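Local coordinates for protein glutathione S-transferase (PDB 3AY8) that probably transfers glutathione onto electrophilic substrates, as a homodimeric cytosolic glutathione transferase of the silkworm Bombyx mori, at residues K5-P10 with E32-F37. Residues are numbered along the deposited sequence; the frame is centred on the assembly and turned at random.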
loop_
_atom_site.group_PDB
_atom_site.type_symbol
_atom_site.label_atom_id
_atom_site.label_comp_id
_atom_site.label_asym_id
_atom_site.label_seq_id
_atom_site.Cartn_x
_atom_site.Cartn_y
_atom_site.Cartn_z
ATOM N N LYS A 5 -3.307 4.886 22.828
ATOM C CA LYS A 5 -2.139 5.719 22.534
ATOM C C LYS A 5 -1.629 5.649 21.080
ATOM O O LYS A 5 -1.524 4.568 20.493
ATOM C CB LYS A 5 -1.004 5.385 23.510
ATOM C CG LYS A 5 0.209 6.300 23.396
ATOM C CD LYS A 5 0.664 6.825 24.756
ATOM C CE LYS A 5 1.495 5.815 25.542
ATOM N NZ LYS A 5 2.247 6.483 26.666
ATOM N N LEU A 6 -1.306 6.810 20.516
ATOM C CA LEU A 6 -0.668 6.893 19.196
ATOM C C LEU A 6 0.730 7.480 19.315
ATOM O O LEU A 6 0.894 8.585 19.835
ATOM C CB LEU A 6 -1.512 7.732 18.230
ATOM C CG LEU A 6 -1.011 7.809 16.778
ATOM C CD1 LEU A 6 -1.219 6.485 16.060
ATOM C CD2 LEU A 6 -1.685 8.925 16.014
ATOM N N TYR A 7 1.732 6.728 18.864
ATOM C CA TYR A 7 3.086 7.257 18.739
ATOM C C TYR A 7 3.208 7.924 17.370
ATOM O O TYR A 7 3.064 7.264 16.332
ATOM C CB TYR A 7 4.131 6.158 18.938
ATOM C CG TYR A 7 4.100 5.588 20.347
ATOM C CD1 TYR A 7 4.976 6.066 21.331
ATOM C CD2 TYR A 7 3.168 4.609 20.708
ATOM C CE1 TYR A 7 4.941 5.563 22.635
ATOM C CE2 TYR A 7 3.124 4.098 22.004
ATOM C CZ TYR A 7 4.013 4.586 22.960
ATOM O OH TYR A 7 3.980 4.089 24.237
ATOM N N HIS A 8 3.485 9.228 17.388
ATOM C CA HIS A 8 3.195 10.105 16.252
ATOM C C HIS A 8 4.352 11.046 15.954
ATOM O O HIS A 8 4.949 11.630 16.869
ATOM C CB HIS A 8 1.909 10.902 16.555
ATOM C CG HIS A 8 1.508 11.877 15.487
ATOM N ND1 HIS A 8 1.194 13.195 15.763
ATOM C CD2 HIS A 8 1.339 11.723 14.151
ATOM C CE1 HIS A 8 0.855 13.809 14.641
ATOM N NE2 HIS A 8 0.938 12.940 13.650
ATOM N N PHE A 9 4.669 11.197 14.673
ATOM C CA PHE A 9 5.643 12.197 14.234
ATOM C C PHE A 9 4.915 13.165 13.300
ATOM O O PHE A 9 4.638 12.803 12.153
ATOM C CB PHE A 9 6.826 11.507 13.524
ATOM C CG PHE A 9 7.937 12.449 13.074
ATOM C CD1 PHE A 9 8.298 13.564 13.833
ATOM C CD2 PHE A 9 8.639 12.190 11.899
ATOM C CE1 PHE A 9 9.344 14.410 13.423
ATOM C CE2 PHE A 9 9.682 13.021 11.479
ATOM C CZ PHE A 9 10.035 14.135 12.245
ATOM N N PRO A 10 4.601 14.396 13.784
ATOM C CA PRO A 10 3.737 15.297 13.009
ATOM C C PRO A 10 4.233 15.589 11.594
ATOM O O PRO A 10 3.440 15.918 10.733
ATOM C CB PRO A 10 3.704 16.578 13.848
ATOM C CG PRO A 10 3.960 16.103 15.253
ATOM C CD PRO A 10 4.946 14.969 15.102
ATOM N N GLU A 32 1.776 10.505 21.872
ATOM C CA GLU A 32 3.179 10.592 22.238
ATOM C C GLU A 32 3.972 11.028 21.012
ATOM O O GLU A 32 4.052 10.284 20.037
ATOM C CB GLU A 32 3.675 9.235 22.731
ATOM C CG GLU A 32 5.134 9.228 23.141
ATOM C CD GLU A 32 5.314 9.402 24.627
ATOM O OE1 GLU A 32 5.111 8.415 25.368
ATOM O OE2 GLU A 32 5.659 10.523 25.054
ATOM N N ILE A 33 4.542 12.232 21.064
ATOM C CA ILE A 33 5.322 12.770 19.963
ATOM C C ILE A 33 6.672 12.062 19.908
ATOM O O ILE A 33 7.377 11.963 20.915
ATOM C CB ILE A 33 5.499 14.313 20.062
ATOM C CG1 ILE A 33 4.133 15.034 20.066
ATOM C CG2 ILE A 33 6.408 14.836 18.947
ATOM C CD1 ILE A 33 3.267 14.796 18.782
ATOM N N VAL A 34 7.007 11.550 18.728
ATOM C CA VAL A 34 8.247 10.815 18.506
ATOM C C VAL A 34 9.011 11.570 17.427
ATOM O O VAL A 34 8.625 11.556 16.259
ATOM C CB VAL A 34 7.963 9.339 18.074
ATOM C CG1 VAL A 34 9.257 8.568 17.816
ATOM C CG2 VAL A 34 7.131 8.615 19.130
ATOM N N ASN A 35 10.079 12.255 17.825
ATOM C CA ASN A 35 10.894 12.998 16.875
ATOM C C ASN A 35 11.878 12.065 16.172
ATOM O O ASN A 35 12.953 11.763 16.697
ATOM C CB ASN A 35 11.625 14.154 17.568
ATOM C CG ASN A 35 12.377 15.041 16.594
ATOM O OD1 ASN A 35 12.558 14.698 15.422
ATOM N ND2 ASN A 35 12.824 16.194 17.076
ATOM N N LEU A 36 11.506 11.614 14.979
ATOM C CA LEU A 36 12.382 10.747 14.198
ATOM C C LEU A 36 13.645 11.454 13.683
ATOM O O LEU A 36 14.647 10.797 13.395
ATOM C CB LEU A 36 11.618 10.051 13.066
ATOM C CG LEU A 36 10.616 8.964 13.479
ATOM C CD1 LEU A 36 10.131 8.214 12.249
ATOM C CD2 LEU A 36 11.192 7.982 14.510
ATOM N N PHE A 37 13.612 12.784 13.601
ATOM C CA PHE A 37 14.813 13.553 13.250
ATOM C C PHE A 37 15.930 13.467 14.308
ATOM O O PHE A 37 17.102 13.684 13.989
ATOM C CB PHE A 37 14.480 15.023 12.967
ATOM C CG PHE A 37 13.773 15.257 11.657
ATOM C CD1 PHE A 37 13.097 16.454 11.431
ATOM C CD2 PHE A 37 13.776 14.287 10.654
ATOM C CE1 PHE A 37 12.441 16.689 10.227
ATOM C CE2 PHE A 37 13.118 14.512 9.443
ATOM C CZ PHE A 37 12.450 15.717 9.230
#
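In the beta-alpha-beta unit that opens the thioredoxin-like domain of this transferase, strand 5-8 lies parallel to strand 30-33, and their backbones are joined by E32 N to L6 O (2.9 Å), H8 N to E32 O (2.9 Å) and V34 N to H8 O (2.8 Å). The last bond carries the ladder one residue past the end of strand 30-33. On one face of the sheet Y7 and E32 lie side by side: in one of its two modelled conformers E32 CG lies 3.6 Å from Y7 CD1, the methylene part of the glutamate being apolar enough to lie against a ring. In that conformer E32 OE1 comes within 3.7 Å of K5 NZ, a long and doubtful salt bridge. V34 CG2 meets the edge of the Y7 ring and, as a compact branched residue, fits beside it. Helix 13-25, the connection between the two strands, packs against H8 on the other face, where the ethyl branch of I33 brings CD1 to 3.8 Å from P10 CG. Beyond the strands F9 takes over. Its CG is anti to the backbone N (chi1 -178°), which sends the side chain off toward residues 34-37, and one face of the ring is covered there by L36, with N above its centre and CB against CD2. CZ points at the middle of the F37 ring, a T-shaped pair with planes at 83° and centroids 5.2 Å apart. An alanine in place of F9 would probably leave the F37 face without the edge that now meets it and open a gap beside L36. N35 OD1 accepts a weak bond from F37 N, the short amide chain of asparagine being able to reach a backbone N-H two residues on.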